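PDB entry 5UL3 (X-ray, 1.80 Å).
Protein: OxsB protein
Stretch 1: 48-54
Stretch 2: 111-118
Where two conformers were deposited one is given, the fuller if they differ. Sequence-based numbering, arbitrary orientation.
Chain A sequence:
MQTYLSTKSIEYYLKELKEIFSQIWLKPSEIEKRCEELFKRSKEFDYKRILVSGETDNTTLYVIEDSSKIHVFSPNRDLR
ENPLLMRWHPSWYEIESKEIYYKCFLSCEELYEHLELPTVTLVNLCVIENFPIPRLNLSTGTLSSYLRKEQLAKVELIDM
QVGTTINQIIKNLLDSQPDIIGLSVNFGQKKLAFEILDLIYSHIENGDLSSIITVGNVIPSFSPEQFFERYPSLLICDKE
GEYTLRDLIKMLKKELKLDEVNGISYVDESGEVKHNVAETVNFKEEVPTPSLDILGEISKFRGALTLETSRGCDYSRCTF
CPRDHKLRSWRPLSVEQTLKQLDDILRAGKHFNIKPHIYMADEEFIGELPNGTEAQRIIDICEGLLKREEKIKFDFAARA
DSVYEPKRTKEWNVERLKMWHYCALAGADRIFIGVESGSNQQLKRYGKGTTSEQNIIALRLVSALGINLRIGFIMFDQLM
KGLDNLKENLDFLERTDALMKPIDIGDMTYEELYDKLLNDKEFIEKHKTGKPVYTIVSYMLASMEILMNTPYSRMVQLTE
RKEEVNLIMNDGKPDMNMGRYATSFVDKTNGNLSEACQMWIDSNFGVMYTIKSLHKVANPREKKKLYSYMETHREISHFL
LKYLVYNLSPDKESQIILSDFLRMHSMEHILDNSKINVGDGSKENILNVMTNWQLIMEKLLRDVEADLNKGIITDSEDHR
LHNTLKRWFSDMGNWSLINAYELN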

# COMPACT_ATOMS: atom_id res chain seq x y z
N LYS A 48 -35.05 -17.24 21.24
CA LYS A 48 -35.01 -18.10 20.07
C LYS A 48 -33.71 -17.94 19.27
O LYS A 48 -33.10 -18.94 18.88
CB LYS A 48 -36.21 -17.84 19.16
CG LYS A 48 -37.48 -18.56 19.62
CD LYS A 48 -38.53 -18.58 18.53
CE LYS A 48 -39.62 -19.61 18.84
NZ LYS A 48 -40.61 -19.71 17.73
N ARG A 49 -33.28 -16.71 19.02
CA ARG A 49 -32.02 -16.54 18.31
C ARG A 49 -31.42 -15.18 18.67
O ARG A 49 -32.10 -14.31 19.23
CB ARG A 49 -32.19 -16.69 16.79
CG ARG A 49 -33.02 -15.62 16.12
CD ARG A 49 -33.15 -15.91 14.62
NE ARG A 49 -33.30 -14.70 13.82
CZ ARG A 49 -32.28 -14.05 13.24
NH1 ARG A 49 -32.52 -12.95 12.53
NH2 ARG A 49 -31.03 -14.48 13.38
N ILE A 50 -30.13 -15.03 18.39
CA ILE A 50 -29.43 -13.78 18.63
C ILE A 50 -28.70 -13.38 17.35
O ILE A 50 -28.41 -14.21 16.49
CB ILE A 50 -28.44 -13.83 19.81
CG1 ILE A 50 -27.32 -14.82 19.53
CG2 ILE A 50 -29.15 -14.17 21.11
CD1 ILE A 50 -26.04 -14.44 20.22
N LEU A 51 -28.40 -12.09 17.26
CA LEU A 51 -27.67 -11.48 16.16
C LEU A 51 -26.75 -10.43 16.76
O LEU A 51 -27.21 -9.61 17.57
CB LEU A 51 -28.63 -10.85 15.14
CG LEU A 51 -28.03 -9.91 14.09
CD1 LEU A 51 -27.11 -10.66 13.17
CD2 LEU A 51 -29.12 -9.20 13.31
N VAL A 52 -25.48 -10.43 16.37
CA VAL A 52 -24.57 -9.34 16.70
C VAL A 52 -24.26 -8.60 15.40
O VAL A 52 -23.97 -9.23 14.38
CB VAL A 52 -23.27 -9.83 17.37
CG1 VAL A 52 -22.28 -8.67 17.54
CG2 VAL A 52 -23.59 -10.44 18.73
N SER A 53 -24.34 -7.28 15.44
CA SER A 53 -23.92 -6.46 14.30
C SER A 53 -23.28 -5.20 14.87
O SER A 53 -23.09 -5.08 16.08
CB SER A 53 -25.11 -6.16 13.37
OG SER A 53 -24.65 -5.54 12.17
N GLY A 54 -22.98 -4.23 14.00
CA GLY A 54 -22.21 -3.08 14.44
C GLY A 54 -20.75 -3.49 14.60
O GLY A 54 -20.38 -4.62 14.32
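Stretch 2 111-118: LYEHLELP

Residues 49-53 of OxsB form an extended strand, preceded by Lys 48 in a loop and followed by Gly 54, whose positive phi of 75° favours glycine. Stretch 2 enters as the last part of a helix that begins earlier in the chain, and then continues as an irregular segment to Pro 118. By Glu 116, at phi/psi -85/75°, the chain is no longer helical, and Leu 117, at -71/139°, is extended. Hydrogen bonding changes over the same region: Leu 115 N makes a weak bond to Leu 111 O at 3.2 Å and a shorter one to Tyr 112 O at 2.9 Å, while Glu 116 N bonds to Glu 113 O at 3.2 Å.

The N-to-C directions of helix and strand differ by 60°, with a signed crossing angle of 60°, and the axes come no closer than 11.2 Å. At that separation the contact is made mostly by side chains reaching across the gap. The backbones draw nearest at Leu 51 and Leu 115, whose CA atoms are 7.7 Å apart, and 277 Å² of surface is buried in total.

On the strand, Arg 49, Leu 51 and Ser 53 direct their CA-to-CB bonds toward stretch 2, whereas that of Val 52 points away, as expected from the alternation of an extended chain. Arg 49 provides the polar part of the contact. Its NE donates a hydrogen bond to Tyr 112 OH at 2.9 Å, and its NH1 donates another to Leu 115 O at 3.2 Å. Both acceptors lie at the edge of the guanidinium, near its plane, where the N-H groups point. The CA-to-CB bond of Tyr 112 points sideways to the strand, yet the end of its side chain comes nearer and brings OH within reach of the arginine.

Next along the strand, the contact becomes largely apolar. Leu 51, buried and with chi1 t and chi2 p, places CD2 3.8 Å from Leu 115 CD2 and 4.1 Å from Leu 117 CD1, so that one methyl group touches both leucines. The same CD2 also approaches Leu 115 O at 3.4 Å. Leu 115 and Leu 117 both have chi1 m and chi2 t, and both direct CA-to-CB toward the strand. Ser 53 extends the contact further, with OG 4.1 Å from Leu 117 CD1; this is a packing contact, the hydroxyl being hydrogen-bonded elsewhere in the structure. Between the two leucines, Glu 116 points its CA-to-CB bond away and contributes little.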

# COMPACT_ATOMS: atom_id res chain seq x y z
N LEU A 111 -39.77 -5.55 12.04
CA LEU A 111 -38.40 -5.43 12.52
C LEU A 111 -37.65 -6.74 12.32
O LEU A 111 -36.45 -6.73 12.02
CB LEU A 111 -38.40 -5.03 14.00
CG LEU A 111 -37.03 -4.88 14.67
CD1 LEU A 111 -36.12 -3.93 13.89
CD2 LEU A 111 -37.17 -4.40 16.11
N TYR A 112 -38.34 -7.87 12.47
CA TYR A 112 -37.68 -9.16 12.27
C TYR A 112 -37.08 -9.25 10.87
O TYR A 112 -35.95 -9.74 10.72
CB TYR A 112 -38.67 -10.31 12.49
CG TYR A 112 -37.98 -11.66 12.70
CD1 TYR A 112 -37.38 -12.32 11.64
CD2 TYR A 112 -37.94 -12.25 13.95
CE1 TYR A 112 -36.74 -13.55 11.82
CE2 TYR A 112 -37.32 -13.48 14.15
CZ TYR A 112 -36.72 -14.12 13.08
OH TYR A 112 -36.10 -15.33 13.27
N GLU A 113 -37.80 -8.79 9.86
CA GLU A 113 -37.29 -8.83 8.50
C GLU A 113 -36.01 -8.02 8.37
O GLU A 113 -35.07 -8.44 7.68
CB GLU A 113 -38.36 -8.32 7.52
CG GLU A 113 -39.68 -9.08 7.61
CD GLU A 113 -40.87 -8.34 6.98
OE1 GLU A 113 -40.67 -7.59 6.00
OE2 GLU A 113 -42.01 -8.52 7.47
N HIS A 114 -35.94 -6.86 9.04
CA HIS A 114 -34.72 -6.07 9.00
C HIS A 114 -33.55 -6.82 9.63
O HIS A 114 -32.40 -6.59 9.26
CB HIS A 114 -34.92 -4.71 9.69
CG HIS A 114 -35.80 -3.76 8.91
ND1 HIS A 114 -35.28 -2.75 8.13
CD2 HIS A 114 -37.14 -3.68 8.79
CE1 HIS A 114 -36.27 -2.08 7.57
NE2 HIS A 114 -37.41 -2.63 7.95
N LEU A 115 -33.83 -7.73 10.57
CA LEU A 115 -32.77 -8.45 11.26
C LEU A 115 -32.32 -9.70 10.52
O LEU A 115 -31.36 -10.35 10.97
CB LEU A 115 -33.22 -8.85 12.67
CG LEU A 115 -33.42 -7.66 13.60
CD1 LEU A 115 -33.96 -8.14 14.94
CD2 LEU A 115 -32.09 -6.94 13.76
N GLU A 116 -32.98 -10.05 9.42
CA GLU A 116 -32.55 -11.17 8.57
C GLU A 116 -31.51 -10.65 7.59
O GLU A 116 -31.76 -10.43 6.41
CB GLU A 116 -33.76 -11.79 7.87
CG GLU A 116 -34.75 -12.42 8.85
CD GLU A 116 -35.74 -13.36 8.18
OE1 GLU A 116 -36.15 -14.36 8.82
OE2 GLU A 116 -36.13 -13.10 7.02
N LEU A 117 -30.31 -10.43 8.12
CA LEU A 117 -29.23 -9.85 7.33
C LEU A 117 -28.72 -10.85 6.29
O LEU A 117 -28.55 -12.04 6.61
CB LEU A 117 -28.08 -9.39 8.23
CG LEU A 117 -28.39 -8.33 9.29
CD1 LEU A 117 -27.10 -7.91 9.98
CD2 LEU A 117 -29.06 -7.14 8.64
N PRO A 118 -28.44 -10.41 5.07
CA PRO A 118 -27.75 -11.29 4.12
C PRO A 118 -26.32 -11.51 4.57
O PRO A 118 -25.79 -10.81 5.44
CB PRO A 118 -27.80 -10.51 2.80
CG PRO A 118 -27.87 -9.08 3.22
CD PRO A 118 -28.64 -9.05 4.54